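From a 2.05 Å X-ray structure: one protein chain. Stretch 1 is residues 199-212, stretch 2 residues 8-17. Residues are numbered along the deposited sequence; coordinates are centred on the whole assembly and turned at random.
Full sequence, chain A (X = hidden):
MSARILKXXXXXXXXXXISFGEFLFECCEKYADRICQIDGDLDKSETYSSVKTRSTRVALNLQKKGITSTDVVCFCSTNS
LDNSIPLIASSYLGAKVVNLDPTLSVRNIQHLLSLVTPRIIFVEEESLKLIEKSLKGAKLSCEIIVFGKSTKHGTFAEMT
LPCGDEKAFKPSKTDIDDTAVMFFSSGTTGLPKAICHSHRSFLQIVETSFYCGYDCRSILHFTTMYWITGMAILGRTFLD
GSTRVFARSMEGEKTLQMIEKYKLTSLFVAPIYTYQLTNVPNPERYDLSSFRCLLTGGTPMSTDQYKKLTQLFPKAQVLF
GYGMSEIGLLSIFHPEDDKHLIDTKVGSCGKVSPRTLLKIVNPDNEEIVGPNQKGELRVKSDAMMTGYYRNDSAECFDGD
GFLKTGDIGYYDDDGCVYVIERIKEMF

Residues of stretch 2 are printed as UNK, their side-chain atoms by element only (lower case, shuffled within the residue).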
# COMPACT_ATOMS: atom_id res chain seq x y z
N HIS A 199 3.40 -2.81 13.84
CA HIS A 199 2.51 -1.66 13.95
C HIS A 199 3.34 -0.41 13.71
O HIS A 199 2.96 0.45 12.93
CB HIS A 199 1.84 -1.62 15.33
CG HIS A 199 1.08 -2.86 15.65
ND1 HIS A 199 -0.20 -3.09 15.21
CD2 HIS A 199 1.44 -3.97 16.34
CE1 HIS A 199 -0.61 -4.28 15.62
NE2 HIS A 199 0.37 -4.83 16.31
N ARG A 200 4.51 -0.35 14.33
CA ARG A 200 5.37 0.82 14.21
C ARG A 200 5.87 1.01 12.78
O ARG A 200 5.73 2.10 12.22
CB ARG A 200 6.53 0.73 15.19
CG ARG A 200 6.08 0.99 16.62
CD ARG A 200 7.21 0.97 17.65
NE ARG A 200 8.31 1.84 17.29
CZ ARG A 200 9.59 1.47 17.24
NH1 ARG A 200 9.98 0.23 17.53
NH2 ARG A 200 10.51 2.37 16.90
N SER A 201 6.43 -0.05 12.19
CA SER A 201 7.01 0.07 10.86
C SER A 201 5.96 0.41 9.81
O SER A 201 6.19 1.27 8.97
CB SER A 201 7.83 -1.17 10.48
OG SER A 201 7.04 -2.26 10.05
N PHE A 202 4.79 -0.22 9.86
CA PHE A 202 3.76 0.09 8.88
C PHE A 202 3.25 1.52 9.04
O PHE A 202 3.05 2.23 8.05
CB PHE A 202 2.58 -0.88 8.90
CG PHE A 202 1.67 -0.70 7.71
CD1 PHE A 202 2.07 -1.12 6.45
CD2 PHE A 202 0.46 -0.05 7.83
CE1 PHE A 202 1.27 -0.93 5.34
CE2 PHE A 202 -0.35 0.15 6.73
CZ PHE A 202 0.06 -0.28 5.48
N LEU A 203 3.03 1.94 10.28
CA LEU A 203 2.60 3.30 10.53
C LEU A 203 3.64 4.33 10.06
O LEU A 203 3.26 5.45 9.69
CB LEU A 203 2.26 3.50 12.01
CG LEU A 203 0.89 2.90 12.38
CD1 LEU A 203 0.67 2.96 13.88
CD2 LEU A 203 -0.23 3.61 11.64
N GLN A 204 4.92 3.97 10.05
CA GLN A 204 5.94 4.86 9.48
C GLN A 204 5.93 4.87 7.95
O GLN A 204 6.25 5.89 7.35
CB GLN A 204 7.33 4.56 10.03
CG GLN A 204 7.52 5.05 11.46
CD GLN A 204 7.03 6.49 11.68
OE1 GLN A 204 7.61 7.44 11.14
NE2 GLN A 204 5.97 6.65 12.46
N ILE A 205 5.57 3.75 7.32
CA ILE A 205 5.35 3.78 5.88
C ILE A 205 4.28 4.83 5.58
O ILE A 205 4.43 5.64 4.66
CB ILE A 205 4.90 2.42 5.31
CG1 ILE A 205 6.06 1.42 5.39
CG2 ILE A 205 4.41 2.58 3.87
CD1 ILE A 205 5.68 -0.01 5.07
N VAL A 206 3.20 4.80 6.36
CA VAL A 206 2.07 5.69 6.19
C VAL A 206 2.46 7.14 6.52
O VAL A 206 2.16 8.06 5.75
CB VAL A 206 0.88 5.26 7.07
CG1 VAL A 206 -0.22 6.32 7.05
CG2 VAL A 206 0.33 3.91 6.61
N GLU A 207 3.12 7.34 7.65
CA GLU A 207 3.47 8.68 8.09
C GLU A 207 4.54 9.32 7.20
O GLU A 207 4.45 10.51 6.89
CB GLU A 207 3.90 8.68 9.57
CG GLU A 207 3.46 9.94 10.28
CD GLU A 207 3.75 9.94 11.77
OE1 GLU A 207 4.07 8.88 12.36
OE2 GLU A 207 3.64 11.03 12.35
N THR A 208 5.52 8.53 6.77
CA THR A 208 6.55 9.01 5.86
C THR A 208 5.94 9.46 4.54
O THR A 208 6.32 10.50 4.00
CB THR A 208 7.63 7.93 5.61
OG1 THR A 208 8.34 7.67 6.83
CG2 THR A 208 8.63 8.36 4.52
N SER A 209 4.97 8.70 4.03
CA SER A 209 4.28 9.07 2.79
C SER A 209 3.51 10.41 2.94
O SER A 209 3.44 11.20 2.00
CB SER A 209 3.38 7.93 2.28
OG SER A 209 2.16 7.80 3.01
N PHE A 210 2.95 10.66 4.12
CA PHE A 210 2.30 11.94 4.40
C PHE A 210 3.28 13.12 4.33
O PHE A 210 2.97 14.14 3.72
CB PHE A 210 1.62 11.90 5.77
CG PHE A 210 1.04 13.23 6.20
CD1 PHE A 210 -0.16 13.67 5.68
CD2 PHE A 210 1.71 14.03 7.11
CE1 PHE A 210 -0.69 14.89 6.06
CE2 PHE A 210 1.19 15.25 7.50
CZ PHE A 210 -0.02 15.68 6.98
N TYR A 211 4.46 12.97 4.93
CA TYR A 211 5.47 14.03 4.90
C TYR A 211 6.19 14.18 3.55
O TYR A 211 6.96 15.11 3.36
CB TYR A 211 6.47 13.89 6.06
CG TYR A 211 5.81 14.28 7.36
CD1 TYR A 211 5.51 15.62 7.63
CD2 TYR A 211 5.45 13.32 8.29
CE1 TYR A 211 4.88 15.98 8.81
CE2 TYR A 211 4.82 13.68 9.47
CZ TYR A 211 4.54 15.01 9.72
OH TYR A 211 3.92 15.37 10.89
N CYS A 212 5.94 13.26 2.61
CA CYS A 212 6.40 13.45 1.23
C CYS A 212 5.69 14.64 0.60
O CYS A 212 6.18 15.22 -0.36
CB CYS A 212 6.19 12.20 0.39
SG CYS A 212 7.37 10.88 0.77
N UNK A 8 16.90 12.14 4.06
CA UNK A 8 15.67 12.90 3.88
C UNK A 8 15.43 13.89 5.00
O UNK A 8 16.11 13.84 6.02
N UNK A 9 14.45 14.77 4.82
CA UNK A 9 14.15 15.80 5.79
C UNK A 9 13.55 15.18 7.04
O UNK A 9 12.96 14.10 6.98
n UNK A 9 8.39 17.72 3.86
c UNK A 9 10.78 17.41 4.60
c UNK A 9 11.74 16.36 5.15
c UNK A 9 9.36 16.86 4.60
c UNK A 9 13.18 16.84 5.21
N UNK A 10 13.69 15.86 8.17
CA UNK A 10 13.15 15.36 9.43
C UNK A 10 11.65 15.65 9.55
O UNK A 10 11.12 16.56 8.91
o UNK A 10 13.89 13.41 11.78
o UNK A 10 16.04 13.09 11.55
c UNK A 10 13.90 15.95 10.63
c UNK A 10 15.03 13.81 11.46
c UNK A 10 15.21 15.25 10.96
N UNK A 11 10.98 14.81 10.34
CA UNK A 11 9.64 15.12 10.83
C UNK A 11 9.51 14.52 12.22
O UNK A 11 10.34 13.72 12.62
c UNK A 11 8.41 13.14 9.72
c UNK A 11 7.69 12.37 10.63
c UNK A 11 7.56 11.00 10.46
c UNK A 11 8.14 10.38 9.35
c UNK A 11 8.52 14.65 9.88
c UNK A 11 8.84 11.13 8.43
c UNK A 11 8.96 12.50 8.61
N UNK A 12 8.50 14.95 12.95
CA UNK A 12 8.24 14.44 14.29
C UNK A 12 7.13 13.39 14.19
O UNK A 12 5.99 13.74 13.91
c UNK A 12 7.82 15.57 15.22
c UNK A 12 7.36 15.10 16.56
c UNK A 12 6.12 14.83 17.04
n UNK A 12 6.27 14.39 18.33
c UNK A 12 7.56 14.39 18.64
n UNK A 12 8.24 14.81 17.59
N UNK A 13 7.46 12.10 14.40
CA UNK A 13 6.40 11.09 14.24
C UNK A 13 5.30 11.22 15.28
O UNK A 13 5.59 11.36 16.46
c UNK A 13 8.57 10.08 14.02
c UNK A 13 7.15 9.76 14.38
c UNK A 13 8.78 11.46 14.58
N UNK A 14 4.04 11.20 14.84
CA UNK A 14 2.89 11.23 15.74
C UNK A 14 2.20 9.88 15.91
O UNK A 14 1.36 9.72 16.79
c UNK A 14 1.87 12.27 15.26
c UNK A 14 2.35 13.69 15.47
o UNK A 14 2.83 14.04 16.55
n UNK A 14 2.22 14.51 14.44
N UNK A 15 2.54 8.90 15.08
CA UNK A 15 1.88 7.60 15.13
C UNK A 15 2.89 6.47 15.37
O UNK A 15 2.86 5.43 14.69
c UNK A 15 0.10 8.47 13.56
c UNK A 15 1.09 7.38 13.85
c UNK A 15 -0.64 10.35 12.25
c UNK A 15 0.28 9.34 12.50
c UNK A 15 -1.95 9.63 14.12
c UNK A 15 -1.02 8.63 14.37
c UNK A 15 -1.75 10.49 13.05
N UNK A 16 3.76 6.67 16.35
CA UNK A 16 4.83 5.71 16.66
C UNK A 16 4.67 5.01 18.00
O UNK A 16 5.54 4.24 18.39
c UNK A 16 6.20 6.40 16.58
c UNK A 16 6.36 7.55 17.57
o UNK A 16 7.51 7.87 17.90
o UNK A 16 5.34 8.12 18.01
N UNK A 17 3.55 5.24 18.68
CA UNK A 17 3.31 4.63 19.99
C UNK A 17 1.99 3.86 20.06
O UNK A 17 1.50 3.55 21.14
c UNK A 17 4.67 7.52 22.22
c UNK A 17 4.69 6.41 21.18
n UNK A 17 6.47 8.85 21.09
c UNK A 17 3.34 5.72 21.07
c UNK A 17 6.03 8.20 22.36
O HOH W 1 6.60 16.75 12.19
O HOH W 2 2.09 13.41 11.61
O HOH W 3 5.29 4.41 13.69

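Position 8 has no side-chain atoms, and no atom of stretch 1 lies near it; a residue of backbone alone is Gly 8. Position 9 carries four carbons in an unbranched row ending in nitrogen, which identifies Lys 9. Its chain leaves CA with chi1 at 77° and is then extended (t, t, t), so that NZ reaches Tyr 211 and donates to its backbone O at 3.0 Å.

At position 10 three carbons run in a row, the third bearing two oxygens: a carboxylate two methylenes from CA, hence Glu 10, out of reach. Position 11 has one carbon followed by a ring of six carbons with no heteroatom, the pattern of Phe 11. The ring forms an offset stack on Tyr 211, with centroids 4.3 Å apart and planes at 15°; Phe 11 CG lies 3.3 Å from Tyr 211 CD2, and Phe 11 CB sits 3.6 Å from the centroid of the Tyr 211 ring, 8° off its normal. At the ring edge, Phe 11 CZ meets Gln 204 OE1 at 3.5 Å and Thr 208 OG1 at 3.7 Å.

Position 12 shows one carbon and a five-membered ring of three carbons and two nitrogens, an imidazole, so His 12. Its CA-to-CB bond points away from the helix. At position 13 three carbons close a ring onto the backbone nitrogen, which defines Pro 13; its CB lies 3.8 Å from Gln 204 NE2.

Position 14 has two carbons, the second bonded to one oxygen and one nitrogen: the amide of Asn 14. Its backbone N donates to Glu 207 OE2 at 2.5 Å, with a nearly linear angle of 176°. Position 15 again has one carbon and a six-carbon ring, giving Phe 15. Its backbone N donates to Glu 207 OE1 at 3.1 Å (151°), and its CB packs 4.4 Å from Leu 203 CD1.

Position 16 has two carbons, the second with two oxygens, the short carboxylate of Asp 16; its backbone O approaches Arg 200 CG at 3.7 Å. Position 17 repeats four carbons ending in nitrogen, Lys 17, whose CA-to-CB bond points away.

The contact, burying 619 Å², combines aromatic stacking with carboxylate anchoring. Glu 207 binds two successive backbone amides, while Gln 204 NE2 donates to Glu 207 OE1 at 2.9 Å. Water 2 joins Glu 207 OE2, Tyr 211 OH and Asn 14 ND2; water 3 links Arg 200 O, Gln 204 NE2 and Phe 15 O.

Stretch 2 8-17: GKEFHPNFDK
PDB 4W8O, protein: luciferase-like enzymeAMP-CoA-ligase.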